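Local coordinates for chemotaxis protein CheX (Vibrio vulnificus, PDB 6VPW) that probably dephosphorylates the phosphorylated response regulator CheY in bacterial chemotaxis signalling, at residues E6-F11 and I137-S142. Residues are numbered along the deposited sequence; the frame is centred on the assembly and turned at random.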
loop_
_atom_site.group_PDB
_atom_site.type_symbol
_atom_site.label_atom_id
_atom_site.label_comp_id
_atom_site.label_asym_id
_atom_site.label_seq_id
_atom_site.Cartn_x
_atom_site.Cartn_y
_atom_site.Cartn_z
ATOM N N GLU A 6 -18.602 -6.143 -9.984
ATOM C CA GLU A 6 -18.741 -5.102 -11.042
ATOM C C GLU A 6 -17.420 -4.336 -11.212
ATOM O O GLU A 6 -17.211 -3.727 -12.281
ATOM C CB GLU A 6 -19.874 -4.137 -10.680
ATOM C CG GLU A 6 -19.765 -3.573 -9.270
ATOM C CD GLU A 6 -20.892 -2.645 -8.846
ATOM O OE1 GLU A 6 -21.220 -1.718 -9.619
ATOM O OE2 GLU A 6 -21.458 -2.869 -7.748
ATOM N N PHE A 7 -16.561 -4.358 -10.193
ATOM C CA PHE A 7 -15.297 -3.584 -10.266
ATOM C C PHE A 7 -14.184 -4.409 -10.923
ATOM O O PHE A 7 -13.163 -3.822 -11.281
ATOM C CB PHE A 7 -14.872 -3.118 -8.867
ATOM C CG PHE A 7 -14.749 -4.223 -7.855
ATOM C CD1 PHE A 7 -13.665 -5.088 -7.878
ATOM C CD2 PHE A 7 -15.719 -4.407 -6.882
ATOM C CE1 PHE A 7 -13.554 -6.111 -6.946
ATOM C CE2 PHE A 7 -15.606 -5.432 -5.953
ATOM C CZ PHE A 7 -14.530 -6.290 -5.995
ATOM N N VAL A 8 -14.386 -5.711 -11.114
ATOM C CA VAL A 8 -13.275 -6.570 -11.623
ATOM C C VAL A 8 -12.863 -6.175 -13.055
ATOM O O VAL A 8 -11.702 -5.789 -13.228
ATOM C CB VAL A 8 -13.646 -8.061 -11.519
ATOM C CG1 VAL A 8 -12.654 -8.961 -12.234
ATOM C CG2 VAL A 8 -13.803 -8.486 -10.071
ATOM N N ASN A 9 -13.772 -6.271 -14.027
ATOM C CA ASN A 9 -13.428 -6.039 -15.459
ATOM C C ASN A 9 -12.880 -4.634 -15.718
ATOM O O ASN A 9 -11.921 -4.498 -16.468
ATOM C CB ASN A 9 -14.602 -6.393 -16.367
ATOM C CG ASN A 9 -14.874 -7.881 -16.355
ATOM O OD1 ASN A 9 -14.016 -8.661 -15.956
ATOM N ND2 ASN A 9 -16.049 -8.279 -16.796
ATOM N N PRO A 10 -13.484 -3.546 -15.197
ATOM C CA PRO A 10 -12.929 -2.207 -15.407
ATOM C C PRO A 10 -11.453 -2.092 -14.998
ATOM O O PRO A 10 -10.714 -1.456 -15.751
ATOM C CB PRO A 10 -13.827 -1.311 -14.552
ATOM C CG PRO A 10 -15.145 -2.046 -14.528
ATOM C CD PRO A 10 -14.770 -3.512 -14.486
ATOM N N PHE A 11 -11.059 -2.682 -13.850
ATOM C CA PHE A 11 -9.636 -2.639 -13.409
ATOM C C PHE A 11 -8.762 -3.494 -14.345
ATOM O O PHE A 11 -7.702 -3.022 -14.744
ATOM C CB PHE A 11 -9.469 -3.033 -11.929
ATOM C CG PHE A 11 -9.779 -1.916 -10.966
ATOM C CD1 PHE A 11 -8.801 -0.999 -10.608
ATOM C CD2 PHE A 11 -11.064 -1.732 -10.471
ATOM C CE1 PHE A 11 -9.097 0.073 -9.774
ATOM C CE2 PHE A 11 -11.353 -0.675 -9.621
ATOM C CZ PHE A 11 -10.368 0.224 -9.269
ATOM N N ILE A 137 -10.039 -10.224 -4.771
ATOM C CA ILE A 137 -9.949 -10.785 -6.151
ATOM C C ILE A 137 -8.512 -10.609 -6.647
ATOM O O ILE A 137 -7.955 -9.492 -6.482
ATOM C CB ILE A 137 -10.946 -10.081 -7.091
ATOM C CG1 ILE A 137 -12.385 -10.115 -6.559
ATOM C CG2 ILE A 137 -10.847 -10.660 -8.496
ATOM C CD1 ILE A 137 -12.959 -11.497 -6.435
ATOM N N ILE A 138 -7.915 -11.681 -7.167
ATOM C CA ILE A 138 -6.556 -11.595 -7.767
ATOM C C ILE A 138 -6.736 -11.799 -9.271
ATOM O O ILE A 138 -7.498 -12.693 -9.649
ATOM C CB ILE A 138 -5.554 -12.597 -7.155
ATOM C CG1 ILE A 138 -4.158 -12.429 -7.767
ATOM C CG2 ILE A 138 -6.051 -14.032 -7.288
ATOM C CD1 ILE A 138 -3.071 -13.212 -7.057
ATOM N N MET A 139 -6.096 -10.952 -10.074
ATOM C CA MET A 139 -6.179 -11.041 -11.551
ATOM C C MET A 139 -4.755 -11.256 -12.054
ATOM O O MET A 139 -3.978 -10.303 -12.110
ATOM C CB MET A 139 -6.769 -9.751 -12.133
ATOM C CG MET A 139 -7.964 -9.213 -11.325
ATOM S SD MET A 139 -8.584 -7.612 -11.915
ATOM C CE MET A 139 -9.466 -7.062 -10.456
ATOM N N PRO A 140 -4.324 -12.513 -12.310
ATOM C CA PRO A 140 -2.975 -12.767 -12.807
ATOM C C PRO A 140 -2.787 -12.372 -14.279
ATOM O O PRO A 140 -3.739 -12.433 -15.054
ATOM C CB PRO A 140 -2.760 -14.289 -12.666
ATOM C CG PRO A 140 -3.997 -14.814 -11.926
ATOM C CD PRO A 140 -5.076 -13.756 -12.087
ATOM N N PHE A 141 -1.547 -12.039 -14.635
ATOM C CA PHE A 141 -1.182 -11.674 -16.025
ATOM C C PHE A 141 0.189 -12.265 -16.341
ATOM O O PHE A 141 1.016 -12.453 -15.412
ATOM C CB PHE A 141 -1.125 -10.159 -16.227
ATOM C CG PHE A 141 -2.426 -9.422 -16.041
ATOM C CD1 PHE A 141 -2.797 -8.946 -14.795
ATOM C CD2 PHE A 141 -3.259 -9.168 -17.120
ATOM C CE1 PHE A 141 -3.984 -8.249 -14.626
ATOM C CE2 PHE A 141 -4.441 -8.463 -16.952
ATOM C CZ PHE A 141 -4.801 -8.005 -15.707
ATOM N N SER A 142 0.414 -12.545 -17.627
ATOM C CA SER A 142 1.701 -13.125 -18.057
ATOM C C SER A 142 2.221 -12.416 -19.315
ATOM O O SER A 142 1.428 -11.760 -20.037
ATOM C CB SER A 142 1.545 -14.596 -18.294
ATOM O OG SER A 142 0.670 -14.822 -19.380
#
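V8 and I137 lie nearest each other where the beginning of helix 8-23 rests on strand 137-142, their CA atoms 7.7 Å apart. This is helix-on-sheet packing in the CheC-like fold of the CheX phosphatase family: the strand sits between 28-34 and 148-154 in an antiparallel sheet, and P10 and F11 also pack on helix 85-107, at L106. No hydrogen bond crosses between the segments; the contact is apolar and built by I137 and M139, whose CB bonds both point toward segment 6-11. V8 divides its two methyls between them. V8 CG2 meets I137 CG2 at 4.0 Å, the two side chains crossing at about a right angle, while V8 CG1 lies 4.1 Å from M139 CE. Beside V8, F7 brings ring atom CE1 to 4.2 Å from I137 CG1, an oblique approach; its ring meets that of F154 with the planes inclined at about 45°, and F7 and F11 both touch I152 on the neighbouring strand. M139 is extended beyond CG, chi2 175° setting SD and chi3 -160° setting CE, which brings its methyl alongside the backbone of V8 and F11. There M139 CE lies 4.3 Å from F11 CB. The carbonyl oxygen V8 O is closer still, 3.8 Å from M139 CE.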